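Local atomic coordinates of probable acetolactate synthase isozyme III (Small subunit) (Nitrosomonas europaea ATCC 19718, PDB entry 2PC6), a protein that probably serves as the small, regulatory subunit of a larger two-component enzyme, is built from two ACT-like domains and forms a homodimer. Residues H5-L10 and L50-P55; L18-G23 and L69-K74; G23-R28 and K64-L69; Y83-L88 and T151-L156; L90-A95 and I145-R150. All coordinates share one frame; numbering follows the deposited sequence.

Overall arrangement
From the N terminus, strand 3-12 starts the first ACT domain. Contact 1 closes a loop by laying strand 45-54 beside it in the sheet. Contact 2 ties helix 17-28 to the turn leading into strand 72-77, and its segments alternate with those of contact 1, so these loops cross. Contact 3 joins helices 17-28 and 56-68, nests inside contact 2 and crosses contact 1; contacts 2 and 3 share the calcium ion. In the second domain, contact 4 pairs strands 83-94 and 145-157, with contact 5 nested inside it on the same strands. Ile6 of contact 1 touches Tyr83 of contact 4, joining the domains, whereas contacts 3 and 5 lie about 33 Å apart between centres.

Contact 1 of 5, residues H5-L10 and L50-P55; sequences HIISLL and LVTNGP
Ile7 and Thr52 meet through their methyl groups on the face of the sheet that also carries His5 and Leu50. Starting at CB, Ile7 lies 3.8 Å from the carbonyl O of Leu50. Its CG1 stands anti to the carbonyl carbon (chi1 -79°) and carries CD1 on to the end of the chain, where CD1 rests 3.7 Å from Thr52 CG2. The two side chains cross obliquely. Threonine's beta branching lets CG2 meet Ile7 while OG1 turns to a hydrogen bond with the main-chain O of Asn31.

The backbones belong to strands 3-12 and 45-54, antiparallel neighbours in the four-stranded sheet of the first ACT domain. His5 and Thr52 form a hydrogen-bonded pair, with His5 N to Thr52 O at 2.9 Å and a return bond from Thr52 N to His5 O at 3.0 Å. Ile7 and Leu50 form the next such pair; Leu50 N reaches Ile7 O at 2.7 Å, whereas the bond from Ile7 N to Leu50 O is less straight (N-H...O angle 138°). Ile6 and Val51 form the non-hydrogen-bonded pair and send their side chains to the other face; between the strands Val51 CA lies 3.4 Å from His5 O in a CA-H...O contact.

His5 sits near the end of the pairing and is partly exposed, which suits an imidazole: ND1 bonds Asp77, while NE2 lies a distant 4.0 Å from Gly54 O. Branched aliphatic residues suit the buried positions. Main-chain bonding thus sets the register, apolar carbon fills the faces, and His5 ND1 and Thr52 OG1 find partners in Asp77 and Asn31.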
# COMPACT_ATOMS: atom_id res chain seq x y z
N HIS A 5 14.38 2.06 8.08
CA HIS A 5 13.78 3.35 8.37
C HIS A 5 12.48 3.50 7.58
O HIS A 5 12.39 3.10 6.41
CB HIS A 5 14.74 4.47 8.02
CG HIS A 5 15.99 4.44 8.84
ND1 HIS A 5 16.27 5.39 9.79
CD2 HIS A 5 17.01 3.55 8.87
CE1 HIS A 5 17.42 5.10 10.37
NE2 HIS A 5 17.89 3.98 9.83
N ILE A 6 11.47 4.04 8.23
CA ILE A 6 10.18 4.25 7.61
C ILE A 6 10.18 5.73 7.43
O ILE A 6 10.08 6.45 8.41
CB ILE A 6 9.02 3.84 8.55
CG1 ILE A 6 9.11 2.35 8.95
CG2 ILE A 6 7.67 4.17 7.93
CD1 ILE A 6 8.27 1.95 10.14
N ILE A 7 10.40 6.17 6.20
CA ILE A 7 10.25 7.56 5.80
C ILE A 7 8.79 7.87 5.34
O ILE A 7 8.16 7.13 4.55
CB ILE A 7 11.26 7.93 4.71
CG1 ILE A 7 12.62 8.19 5.36
CG2 ILE A 7 10.87 9.18 4.05
CD1 ILE A 7 13.62 7.12 5.18
N SER A 8 8.28 8.97 5.89
CA SER A 8 6.95 9.47 5.65
C SER A 8 7.06 10.83 4.99
O SER A 8 7.79 11.72 5.46
CB SER A 8 6.30 9.69 7.00
OG SER A 8 5.00 9.15 7.01
N LEU A 9 6.33 11.04 3.90
CA LEU A 9 6.40 12.35 3.28
C LEU A 9 5.11 12.80 2.63
O LEU A 9 4.25 11.99 2.26
CB LEU A 9 7.62 12.46 2.35
CG LEU A 9 7.92 11.41 1.29
CD1 LEU A 9 7.19 11.83 0.05
CD2 LEU A 9 9.41 11.35 0.97
N LEU A 10 4.97 14.13 2.60
CA LEU A 10 3.91 14.80 1.92
C LEU A 10 4.41 15.27 0.56
O LEU A 10 5.47 15.89 0.43
CB LEU A 10 3.42 15.99 2.75
CG LEU A 10 2.34 15.83 3.84
CD1 LEU A 10 2.00 17.18 4.41
CD2 LEU A 10 1.06 15.09 3.41
N LEU A 50 7.57 5.26 2.73
CA LEU A 50 8.59 4.52 2.09
C LEU A 50 9.51 3.83 3.12
O LEU A 50 9.88 4.43 4.15
CB LEU A 50 9.38 5.54 1.30
CG LEU A 50 10.48 5.08 0.38
CD1 LEU A 50 10.73 6.26 -0.49
CD2 LEU A 50 11.72 4.74 1.21
N VAL A 51 9.86 2.57 2.87
CA VAL A 51 10.76 1.87 3.75
C VAL A 51 12.08 1.68 3.03
O VAL A 51 12.10 1.19 1.91
CB VAL A 51 10.23 0.47 4.15
CG1 VAL A 51 11.29 -0.30 4.91
CG2 VAL A 51 8.96 0.59 4.93
N THR A 52 13.16 2.06 3.70
CA THR A 52 14.50 1.84 3.17
C THR A 52 15.46 1.19 4.21
O THR A 52 15.23 1.25 5.43
CB THR A 52 15.08 3.13 2.53
OG1 THR A 52 16.29 2.81 1.82
CG2 THR A 52 15.34 4.26 3.58
N ASN A 53 16.49 0.53 3.70
CA ASN A 53 17.40 -0.24 4.54
C ASN A 53 18.81 0.28 4.40
O ASN A 53 19.41 0.19 3.32
CB ASN A 53 17.38 -1.73 4.17
CG ASN A 53 16.07 -2.43 4.52
OD1 ASN A 53 15.58 -2.35 5.64
ND2 ASN A 53 15.50 -3.13 3.55
N GLY A 54 19.34 0.83 5.49
CA GLY A 54 20.74 1.27 5.46
C GLY A 54 21.33 1.78 6.75
O GLY A 54 20.62 1.91 7.75
N PRO A 55 22.64 2.05 6.75
CA PRO A 55 23.27 2.75 7.86
C PRO A 55 22.75 4.17 7.93
O PRO A 55 22.35 4.71 6.91
CB PRO A 55 24.77 2.73 7.49
CG PRO A 55 24.81 2.52 6.03
CD PRO A 55 23.62 1.68 5.71

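Contact 2 of 5, residues L18-G23 and L69-K74; sequences LSRVAG and LIEVVK. With CA (calcium ion), chain E.
Arg20 seizes the carboxylate of Glu71 side-on, using NE and a terminal nitrogen together, and so pins helix 17-28 of the first ACT domain to the type I turn of Leu69 to Val72 that leads into an outer strand of its sheet. NE reaches OE1 of Glu71 at 3.1 Å and NH2 of Arg20 reaches its OE2 at 3.0 Å. A bend at chi3 (-77°) swings NE toward the acid, and both oxygens lie close to the guanidinium plane, although the two flat groups are turned 36° apart. OE2 is met on its syn lone pair. Glu71 was modelled in two conformers, so this grip describes one of them; Glu14 lies close to the same oxygen, a like charge that the arginine probably offsets.

Farther in, Val21 suits the buried helix face because one branch serves two neighbours: its CG2 lies 3.7 Å from Leu69 CD1 and 4.1 Å from Val72 CG2. For the metal the turn uses main-chain carbonyls. Leu69 O and Val72 O each bind the calcium ion, Asn67 O supplies another ligand, and two waters join them; one, 2.5 Å from the metal, also donates to Ile70 O at 3.0 Å.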
# COMPACT_ATOMS: atom_id res chain seq x y z
N LEU A 18 6.10 11.12 -8.44
CA LEU A 18 6.58 9.86 -7.92
C LEU A 18 7.74 9.33 -8.76
O LEU A 18 8.69 8.74 -8.21
CB LEU A 18 5.46 8.79 -7.78
CG LEU A 18 6.07 7.37 -7.65
CD1 LEU A 18 6.69 7.17 -6.26
CD2 LEU A 18 5.06 6.27 -7.92
N SER A 19 7.68 9.52 -10.08
CA SER A 19 8.81 9.06 -10.89
C SER A 19 10.11 9.81 -10.52
O SER A 19 11.20 9.24 -10.61
CB SER A 19 8.54 9.19 -12.40
OG SER A 19 8.69 10.56 -12.73
N ARG A 20 9.99 11.07 -10.10
CA ARG A 20 11.16 11.82 -9.65
C ARG A 20 11.69 11.35 -8.28
O ARG A 20 12.90 11.30 -8.06
CB ARG A 20 10.89 13.33 -9.68
CG ARG A 20 11.03 13.88 -11.10
CD ARG A 20 10.76 15.41 -11.22
NE ARG A 20 9.34 15.72 -11.18
CZ ARG A 20 8.53 15.66 -12.25
NH1 ARG A 20 9.02 15.28 -13.44
NH2 ARG A 20 7.24 15.97 -12.13
N VAL A 21 10.78 11.01 -7.36
CA VAL A 21 11.18 10.47 -6.10
C VAL A 21 11.84 9.10 -6.30
O VAL A 21 12.86 8.79 -5.69
CB VAL A 21 10.01 10.44 -5.12
CG1 VAL A 21 10.32 9.51 -3.91
CG2 VAL A 21 9.73 11.87 -4.65
N ALA A 22 11.29 8.29 -7.21
CA ALA A 22 11.88 6.95 -7.43
C ALA A 22 13.18 7.08 -8.19
O ALA A 22 14.10 6.26 -7.97
CB ALA A 22 10.92 6.02 -8.13
N GLY A 23 13.29 8.11 -9.05
CA GLY A 23 14.51 8.31 -9.80
C GLY A 23 15.71 8.66 -8.91
O GLY A 23 16.83 8.16 -9.09
N LEU A 69 14.00 18.20 -3.28
CA LEU A 69 12.99 18.14 -4.34
C LEU A 69 11.89 19.12 -4.01
O LEU A 69 11.44 19.14 -2.89
CB LEU A 69 12.39 16.73 -4.46
CG LEU A 69 13.31 15.55 -4.79
CD1 LEU A 69 12.54 14.26 -4.87
CD2 LEU A 69 14.10 15.80 -6.10
N ILE A 70 11.46 19.94 -4.97
CA ILE A 70 10.35 20.89 -4.68
C ILE A 70 8.98 20.21 -4.44
O ILE A 70 8.10 20.78 -3.80
CB ILE A 70 10.20 22.08 -5.69
CG1 ILE A 70 9.77 21.60 -7.07
CG2 ILE A 70 11.47 22.94 -5.73
N GLU A 71 8.80 18.99 -4.95
CA GLU A 71 7.51 18.31 -4.83
C GLU A 71 7.35 17.60 -3.48
O GLU A 71 6.24 17.16 -3.12
CB GLU A 71 7.28 17.35 -6.00
CG GLU A 71 6.92 18.04 -7.33
CD GLU A 71 7.10 17.12 -8.54
OE1 GLU A 71 7.94 16.19 -8.50
OE2 GLU A 71 6.42 17.34 -9.55
N VAL A 72 8.45 17.49 -2.74
CA VAL A 72 8.44 16.99 -1.40
C VAL A 72 8.29 18.16 -0.41
O VAL A 72 9.12 19.05 -0.34
CB VAL A 72 9.74 16.25 -1.15
CG1 VAL A 72 9.96 16.01 0.37
CG2 VAL A 72 9.75 14.93 -1.98
N VAL A 73 7.20 18.15 0.35
CA VAL A 73 6.75 19.34 1.07
C VAL A 73 7.12 19.30 2.56
O VAL A 73 7.62 20.28 3.10
CB VAL A 73 5.19 19.55 0.90
CG1 VAL A 73 4.70 20.71 1.77
CG2 VAL A 73 4.83 19.81 -0.58
N LYS A 74 6.84 18.17 3.21
CA LYS A 74 7.29 17.87 4.56
C LYS A 74 7.78 16.43 4.55
O LYS A 74 7.46 15.65 3.63
CB LYS A 74 6.17 18.10 5.61
CG LYS A 74 6.15 19.53 6.21
CA CA E . 11.18 20.40 -0.71
O HOH W 1 9.47 22.05 -1.40
O HOH W 2 11.58 22.35 0.38

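Contact 3 of 5, residues G23-R28 and K64-L69; sequences GLFSAR and KQLNKL. With CA (calcium ion), chain E.
The two helices of the first ACT domain, 17-28 and 56-68, meet where Leu24 of one lies against Gln65 and Leu66 of the other and Leu69 just beyond its end. In this beta-alpha-beta-beta-alpha-beta fold both helices cover a single face of the sheet. Their short segments run at 140° to one another, with axes 11.0 Å apart at closest approach, a spacing that long side chains must bridge.

Leu24 does most of that work. Its CG is anti to the backbone N (chi1 -180°), and beyond it CD1 lodges 3.6 Å from the carbonyl O of Gln65 and 3.9 Å from Leu69 CD1. Leu24 CG also lies 3.7 Å from Gln65 NE2, so the amide nitrogen sits against the leucine. A flexible, unbranched residue suits this partly exposed place: its CB packs on Leu24 CD1, while OE1 at the tip accepts a hydrogen bond from the hydroxyl of Tyr30. Arg28 crosses the glutamine at a slant on the exposed side, its NH1 3.6 Å from Gln65 NE2. Both atoms are donors, so this is packing; the guanidinium and amide planes are 72° apart.

Toward the sheet the surroundings turn apolar and buried. Phe25 CE1 touches Leu66 CD1 at 4.2 Å, the two side chains crossing at about a right angle, and the ring continues onto Leu50 of the sheet. Phe25 also packs on Ala15 of the second subunit. Near the end of helix 56-68 the main chain reaches the metal: Asn67 O binds the calcium ion at 2.4 Å.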
# COMPACT_ATOMS: atom_id res chain seq x y z
N GLY A 23 13.29 8.11 -9.05
CA GLY A 23 14.51 8.31 -9.80
C GLY A 23 15.71 8.66 -8.91
O GLY A 23 16.83 8.16 -9.09
N LEU A 24 15.47 9.52 -7.94
CA LEU A 24 16.48 9.90 -6.96
C LEU A 24 17.11 8.66 -6.26
O LEU A 24 18.33 8.56 -6.19
CB LEU A 24 15.86 10.89 -5.96
CG LEU A 24 16.69 11.47 -4.81
CD1 LEU A 24 16.03 12.74 -4.29
CD2 LEU A 24 16.83 10.45 -3.69
N PHE A 25 16.29 7.72 -5.79
CA PHE A 25 16.80 6.44 -5.26
C PHE A 25 17.63 5.65 -6.27
O PHE A 25 18.80 5.28 -6.01
CB PHE A 25 15.66 5.58 -4.75
CG PHE A 25 15.13 6.02 -3.40
CD1 PHE A 25 14.23 7.10 -3.30
CD2 PHE A 25 15.54 5.36 -2.22
CE1 PHE A 25 13.77 7.52 -2.07
CE2 PHE A 25 15.07 5.78 -0.97
CZ PHE A 25 14.19 6.85 -0.89
N SER A 26 17.03 5.43 -7.44
CA SER A 26 17.62 4.66 -8.50
C SER A 26 18.97 5.20 -8.90
O SER A 26 19.93 4.44 -9.02
CB SER A 26 16.71 4.69 -9.70
OG SER A 26 17.44 4.19 -10.79
N ALA A 27 19.07 6.51 -9.12
CA ALA A 27 20.33 7.02 -9.65
C ALA A 27 21.51 6.51 -8.83
O ALA A 27 22.61 6.29 -9.38
CB ALA A 27 20.33 8.56 -9.71
N ARG A 28 21.30 6.35 -7.51
CA ARG A 28 22.38 6.13 -6.56
C ARG A 28 22.29 4.76 -5.87
O ARG A 28 23.07 4.44 -4.96
CB ARG A 28 22.45 7.27 -5.55
CG ARG A 28 23.42 8.38 -5.98
CD ARG A 28 23.83 9.26 -4.81
NE ARG A 28 24.86 10.26 -5.13
CZ ARG A 28 24.60 11.47 -5.65
NH1 ARG A 28 23.33 11.80 -5.95
NH2 ARG A 28 25.60 12.33 -5.88
N LYS A 64 18.28 14.15 3.12
CA LYS A 64 18.74 15.44 2.66
C LYS A 64 18.30 15.62 1.20
O LYS A 64 17.60 16.59 0.88
CB LYS A 64 20.26 15.60 2.87
N GLN A 65 18.65 14.67 0.32
CA GLN A 65 18.28 14.81 -1.09
C GLN A 65 16.77 14.91 -1.30
O GLN A 65 16.33 15.65 -2.17
CB GLN A 65 18.83 13.69 -1.97
CG GLN A 65 20.29 13.75 -2.32
CD GLN A 65 20.72 12.41 -2.94
OE1 GLN A 65 21.43 11.60 -2.31
NE2 GLN A 65 20.22 12.13 -4.14
N LEU A 66 15.98 14.17 -0.53
CA LEU A 66 14.53 14.21 -0.76
C LEU A 66 13.93 15.58 -0.49
O LEU A 66 13.06 16.05 -1.23
CB LEU A 66 13.81 13.13 0.04
CG LEU A 66 13.73 11.72 -0.55
CD1 LEU A 66 13.38 10.75 0.55
CD2 LEU A 66 12.69 11.69 -1.58
N ASN A 67 14.38 16.21 0.60
CA ASN A 67 13.86 17.52 0.98
C ASN A 67 14.14 18.57 -0.07
O ASN A 67 13.34 19.49 -0.21
CB ASN A 67 14.38 17.96 2.35
CG ASN A 67 13.43 17.58 3.48
OD1 ASN A 67 13.85 17.01 4.51
ND2 ASN A 67 12.14 17.89 3.29
N LYS A 68 15.24 18.41 -0.80
CA LYS A 68 15.65 19.32 -1.84
C LYS A 68 14.64 19.34 -2.99
O LYS A 68 14.48 20.40 -3.63
CB LYS A 68 17.05 18.97 -2.40
CG LYS A 68 18.23 19.69 -1.73
N LEU A 69 14.00 18.20 -3.28
CA LEU A 69 12.99 18.14 -4.34
C LEU A 69 11.89 19.12 -4.01
O LEU A 69 11.44 19.14 -2.89
CB LEU A 69 12.39 16.73 -4.46
CG LEU A 69 13.31 15.55 -4.79
CD1 LEU A 69 12.54 14.26 -4.87
CD2 LEU A 69 14.10 15.80 -6.10
CA CA E . 11.18 20.40 -0.71
O HOH W 2 11.58 22.35 0.38
O HOH W 1 9.47 22.05 -1.40

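Contact 4 of 5, residues Y83-L88 and T151-L156; sequences YVEREL and TGVSGL
A first torsion of 57° in Thr151 places OG1 between the backbone N and the carbonyl carbon, the crowded position, and there it accepts the N-H of Leu88 at 3.0 Å from Leu88 N. The main chain answers with Thr151 N to Leu88 O at 2.8 Å, while Thr151 CG2 packs on Leu88 CD2. In Glu85, CG takes a similar place (chi1 67°) and the chain bends at chi2; OE1 lies 3.4 Å from Val153 CG2. Its other oxygen, OE2, accepts from the backbone N of Arg130.

Strands 83-94 and 145-157 are antiparallel neighbours in the second ACT-like sheet. Val84 with Leu156 and Arg86 with Ser154 are hydrogen-bonded pairs; the bond from Val84 N to Leu156 O is 2.7 Å. Between them Gly155, lacking a side chain, lets its CA come within 4.2 Å of Glu85 CA and 3.1 Å of Val84 O. Gly152 supplies the positive phi (69°) with which the regular pairing gives way to the threonine bonds. Arg86 curls back so that NH1 donates to Glu85 O at 2.6 Å, from above the carbonyl plane.

Ser154 and Thr151 also pack on Thr151 and Ser154 of the second subunit. A threonine hydroxyl stands in for a strand amide's usual carbonyl partner, keeping Leu88 N satisfied in a buried place where the main-chain pairing is interrupted.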
# COMPACT_ATOMS: atom_id res chain seq x y z
N TYR A 83 5.33 5.70 16.71
CA TYR A 83 4.51 5.60 15.48
C TYR A 83 3.67 4.34 15.49
O TYR A 83 3.85 3.44 16.33
CB TYR A 83 5.40 5.64 14.23
CG TYR A 83 6.29 4.44 14.14
CD1 TYR A 83 5.88 3.32 13.43
CD2 TYR A 83 7.53 4.41 14.78
CE1 TYR A 83 6.67 2.21 13.34
CE2 TYR A 83 8.34 3.31 14.71
CZ TYR A 83 7.90 2.21 13.99
OH TYR A 83 8.67 1.07 13.91
N VAL A 84 2.72 4.28 14.58
CA VAL A 84 2.01 3.05 14.40
C VAL A 84 2.12 2.67 12.96
O VAL A 84 2.05 3.53 12.09
CB VAL A 84 0.56 3.17 14.77
CG1 VAL A 84 0.45 3.34 16.22
CG2 VAL A 84 -0.06 4.36 14.09
N GLU A 85 2.30 1.39 12.68
CA GLU A 85 2.30 0.97 11.30
C GLU A 85 1.46 -0.27 11.09
O GLU A 85 1.31 -1.10 12.00
CB GLU A 85 3.73 0.85 10.70
CG GLU A 85 4.55 -0.25 11.30
CD GLU A 85 4.32 -1.63 10.67
OE1 GLU A 85 3.82 -1.70 9.50
OE2 GLU A 85 4.64 -2.64 11.35
N ARG A 86 0.89 -0.33 9.88
CA ARG A 86 0.08 -1.45 9.44
C ARG A 86 0.35 -1.73 8.01
O ARG A 86 0.69 -0.84 7.24
CB ARG A 86 -1.42 -1.21 9.65
CG ARG A 86 -1.84 -1.17 11.13
CD ARG A 86 -1.50 -2.47 11.84
NE ARG A 86 -2.07 -2.52 13.20
CZ ARG A 86 -1.44 -2.03 14.27
NH1 ARG A 86 -0.25 -1.47 14.09
NH2 ARG A 86 -1.98 -2.07 15.50
N GLU A 87 0.24 -2.99 7.66
CA GLU A 87 0.32 -3.35 6.28
C GLU A 87 -0.84 -4.25 5.97
O GLU A 87 -1.34 -4.97 6.85
CB GLU A 87 1.62 -4.10 6.06
CG GLU A 87 1.99 -4.22 4.59
CD GLU A 87 3.38 -4.82 4.43
OE1 GLU A 87 4.06 -5.07 5.50
OE2 GLU A 87 3.79 -5.03 3.26
N LEU A 88 -1.29 -4.22 4.72
CA LEU A 88 -2.27 -5.19 4.25
C LEU A 88 -1.66 -6.15 3.23
O LEU A 88 -0.85 -5.78 2.39
CB LEU A 88 -3.52 -4.50 3.69
CG LEU A 88 -4.67 -5.41 3.19
CD1 LEU A 88 -6.01 -4.79 3.45
CD2 LEU A 88 -4.50 -5.54 1.73
N THR A 151 0.70 -4.53 0.41
CA THR A 151 0.52 -3.10 0.12
C THR A 151 1.68 -2.24 0.51
O THR A 151 1.66 -1.03 0.20
CB THR A 151 -0.66 -2.43 0.87
OG1 THR A 151 -0.48 -2.59 2.30
CG2 THR A 151 -1.96 -2.95 0.43
N GLY A 152 2.65 -2.80 1.23
CA GLY A 152 3.67 -1.95 1.81
C GLY A 152 3.10 -1.09 2.94
O GLY A 152 1.91 -0.75 2.95
N VAL A 153 3.97 -0.77 3.90
CA VAL A 153 3.60 -0.14 5.15
C VAL A 153 2.87 1.17 4.99
O VAL A 153 3.12 1.96 4.08
CB VAL A 153 4.82 0.12 6.03
CG1 VAL A 153 4.43 1.02 7.22
CG2 VAL A 153 5.40 -1.19 6.56
N SER A 154 1.94 1.39 5.88
CA SER A 154 1.39 2.69 6.04
C SER A 154 1.50 3.05 7.54
O SER A 154 1.13 2.26 8.40
CB SER A 154 -0.03 2.64 5.60
OG SER A 154 -0.71 3.70 6.23
N GLY A 155 2.06 4.22 7.83
CA GLY A 155 2.27 4.62 9.22
C GLY A 155 1.91 6.05 9.58
O GLY A 155 1.84 6.95 8.72
N LEU A 156 1.71 6.28 10.86
CA LEU A 156 1.48 7.62 11.37
C LEU A 156 2.26 7.73 12.68
O LEU A 156 2.51 6.70 13.33
CB LEU A 156 -0.02 7.87 11.63
CG LEU A 156 -0.98 7.94 10.43
CD1 LEU A 156 -2.46 8.18 10.86
CD2 LEU A 156 -0.50 9.02 9.43

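Contact 5 of 5, residues L90-A95 and I145-R150; sequences LVKVRA and ILEIAR
Lys92 NZ is gripped by Glu147 across the strands and by two carbonyls of the second subunit, those of Ser157 and Gly159. The salt bridge to Glu147 OE2 is 2.8 Å long and enters nearly along the carboxylate C-O bond. Both side chains leave the same face of the sheet side by side; a bend at chi3 (-60°) in the lysine turns CE toward the acid, 3.4 Å from OE2 of Glu147. The other oxygen, OE1, is held by Arg47 and by the backbone N of Leu163, both of the second subunit, so this buried pair of opposite charges is probably well stabilised at the dimer interface.

Strands 83-94 and 145-157 run antiparallel here, in the sheet of the second ACT-like domain, and their register slips by one at a classic beta bulge. Leu146 and Glu147 both face Lys92, whose carbonyl O takes Leu146 N at 2.7 Å and, weakly, Glu147 N at 3.4 Å. At the bulge Leu146 lies across Lys92 and Arg94: CD1 lies 3.7 Å from Lys92 CG and also covers one face of the Arg94 guanidinium, 3.9 Å above its plane and offset toward the rim. Arg94 suits this partly exposed end, since NH1 still bonds Glu120 O and NH2 pairs with Glu160 of the second subunit. On the opposite face, which helix 130-139 covers, the branched Val91 and Ile148 lie side by side, CG1 of Val91 3.9 Å from CG1 of Ile148.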
# COMPACT_ATOMS: atom_id res chain seq x y z
N LEU A 90 -2.62 -9.69 0.70
CA LEU A 90 -3.44 -10.70 0.07
C LEU A 90 -2.54 -11.88 -0.38
O LEU A 90 -1.65 -11.72 -1.24
CB LEU A 90 -4.12 -10.08 -1.15
CG LEU A 90 -5.60 -9.73 -1.16
CD1 LEU A 90 -6.16 -9.21 0.15
CD2 LEU A 90 -5.87 -8.77 -2.29
N VAL A 91 -2.83 -13.07 0.15
CA VAL A 91 -2.06 -14.28 -0.12
C VAL A 91 -2.98 -15.30 -0.75
O VAL A 91 -3.95 -15.78 -0.10
CB VAL A 91 -1.59 -14.90 1.20
CG1 VAL A 91 -0.65 -16.00 0.92
CG2 VAL A 91 -0.92 -13.86 2.01
N LYS A 92 -2.70 -15.68 -2.00
CA LYS A 92 -3.51 -16.73 -2.63
C LYS A 92 -2.79 -18.06 -2.49
O LYS A 92 -1.64 -18.16 -2.88
CB LYS A 92 -3.81 -16.39 -4.10
CG LYS A 92 -4.40 -17.50 -4.91
CD LYS A 92 -4.50 -17.14 -6.42
CE LYS A 92 -5.39 -15.90 -6.58
NZ LYS A 92 -5.43 -15.42 -7.99
N VAL A 93 -3.46 -19.05 -1.91
CA VAL A 93 -2.85 -20.29 -1.51
C VAL A 93 -3.62 -21.46 -2.09
O VAL A 93 -4.85 -21.41 -2.21
CB VAL A 93 -2.84 -20.49 0.05
CG1 VAL A 93 -1.87 -19.56 0.71
CG2 VAL A 93 -4.28 -20.34 0.65
N ARG A 94 -2.87 -22.49 -2.44
CA ARG A 94 -3.38 -23.73 -2.91
C ARG A 94 -3.95 -24.41 -1.67
O ARG A 94 -3.28 -24.48 -0.64
CB ARG A 94 -2.20 -24.51 -3.50
CG ARG A 94 -2.41 -25.99 -3.85
CD ARG A 94 -3.49 -26.22 -4.91
NE ARG A 94 -3.25 -25.64 -6.23
CZ ARG A 94 -4.10 -24.82 -6.84
NH1 ARG A 94 -5.21 -24.45 -6.22
NH2 ARG A 94 -3.83 -24.35 -8.05
N ALA A 95 -5.18 -24.88 -1.74
CA ALA A 95 -5.79 -25.45 -0.57
C ALA A 95 -6.66 -26.62 -0.97
O ALA A 95 -7.84 -26.43 -1.26
CB ALA A 95 -6.59 -24.37 0.24
N ILE A 145 2.14 -21.27 -1.63
CA ILE A 145 1.74 -19.93 -2.01
C ILE A 145 1.62 -19.80 -3.52
O ILE A 145 2.57 -20.06 -4.23
CB ILE A 145 2.66 -18.90 -1.43
CG1 ILE A 145 2.36 -18.82 0.07
CG2 ILE A 145 2.42 -17.54 -2.09
CD1 ILE A 145 3.46 -18.15 0.84
N LEU A 146 0.45 -19.42 -4.02
CA LEU A 146 0.35 -19.20 -5.48
C LEU A 146 0.84 -17.82 -5.93
O LEU A 146 1.56 -17.72 -6.93
CB LEU A 146 -1.06 -19.44 -6.00
CG LEU A 146 -1.60 -20.85 -5.81
CD1 LEU A 146 -3.10 -20.83 -6.01
CD2 LEU A 146 -0.93 -21.76 -6.82
N GLU A 147 0.43 -16.78 -5.20
CA GLU A 147 0.96 -15.40 -5.38
C GLU A 147 0.52 -14.57 -4.17
O GLU A 147 -0.30 -15.01 -3.38
CB GLU A 147 0.46 -14.76 -6.69
CG GLU A 147 -1.04 -14.71 -6.73
CD GLU A 147 -1.62 -14.14 -8.01
OE1 GLU A 147 -0.89 -13.56 -8.84
OE2 GLU A 147 -2.85 -14.29 -8.19
N ILE A 148 1.07 -13.38 -4.05
CA ILE A 148 0.92 -12.52 -2.88
C ILE A 148 0.89 -11.06 -3.35
O ILE A 148 1.68 -10.68 -4.21
CB ILE A 148 2.14 -12.69 -1.95
CG1 ILE A 148 1.94 -13.88 -1.03
CG2 ILE A 148 2.47 -11.42 -1.14
CD1 ILE A 148 3.20 -14.05 -0.13
N ALA A 149 -0.02 -10.26 -2.79
CA ALA A 149 -0.06 -8.83 -3.03
C ALA A 149 -0.20 -8.14 -1.69
O ALA A 149 -1.14 -8.35 -0.92
CB ALA A 149 -1.17 -8.45 -3.96
N ARG A 150 0.77 -7.28 -1.46
CA ARG A 150 1.16 -6.82 -0.18
C ARG A 150 1.39 -5.35 -0.39
O ARG A 150 2.14 -4.96 -1.29
CB ARG A 150 2.43 -7.56 0.20
CG ARG A 150 3.17 -7.03 1.38
CD ARG A 150 4.29 -7.96 1.76
NE ARG A 150 4.79 -7.59 3.07
CZ ARG A 150 5.41 -8.42 3.90
NH1 ARG A 150 5.60 -9.69 3.54
NH2 ARG A 150 5.81 -8.01 5.10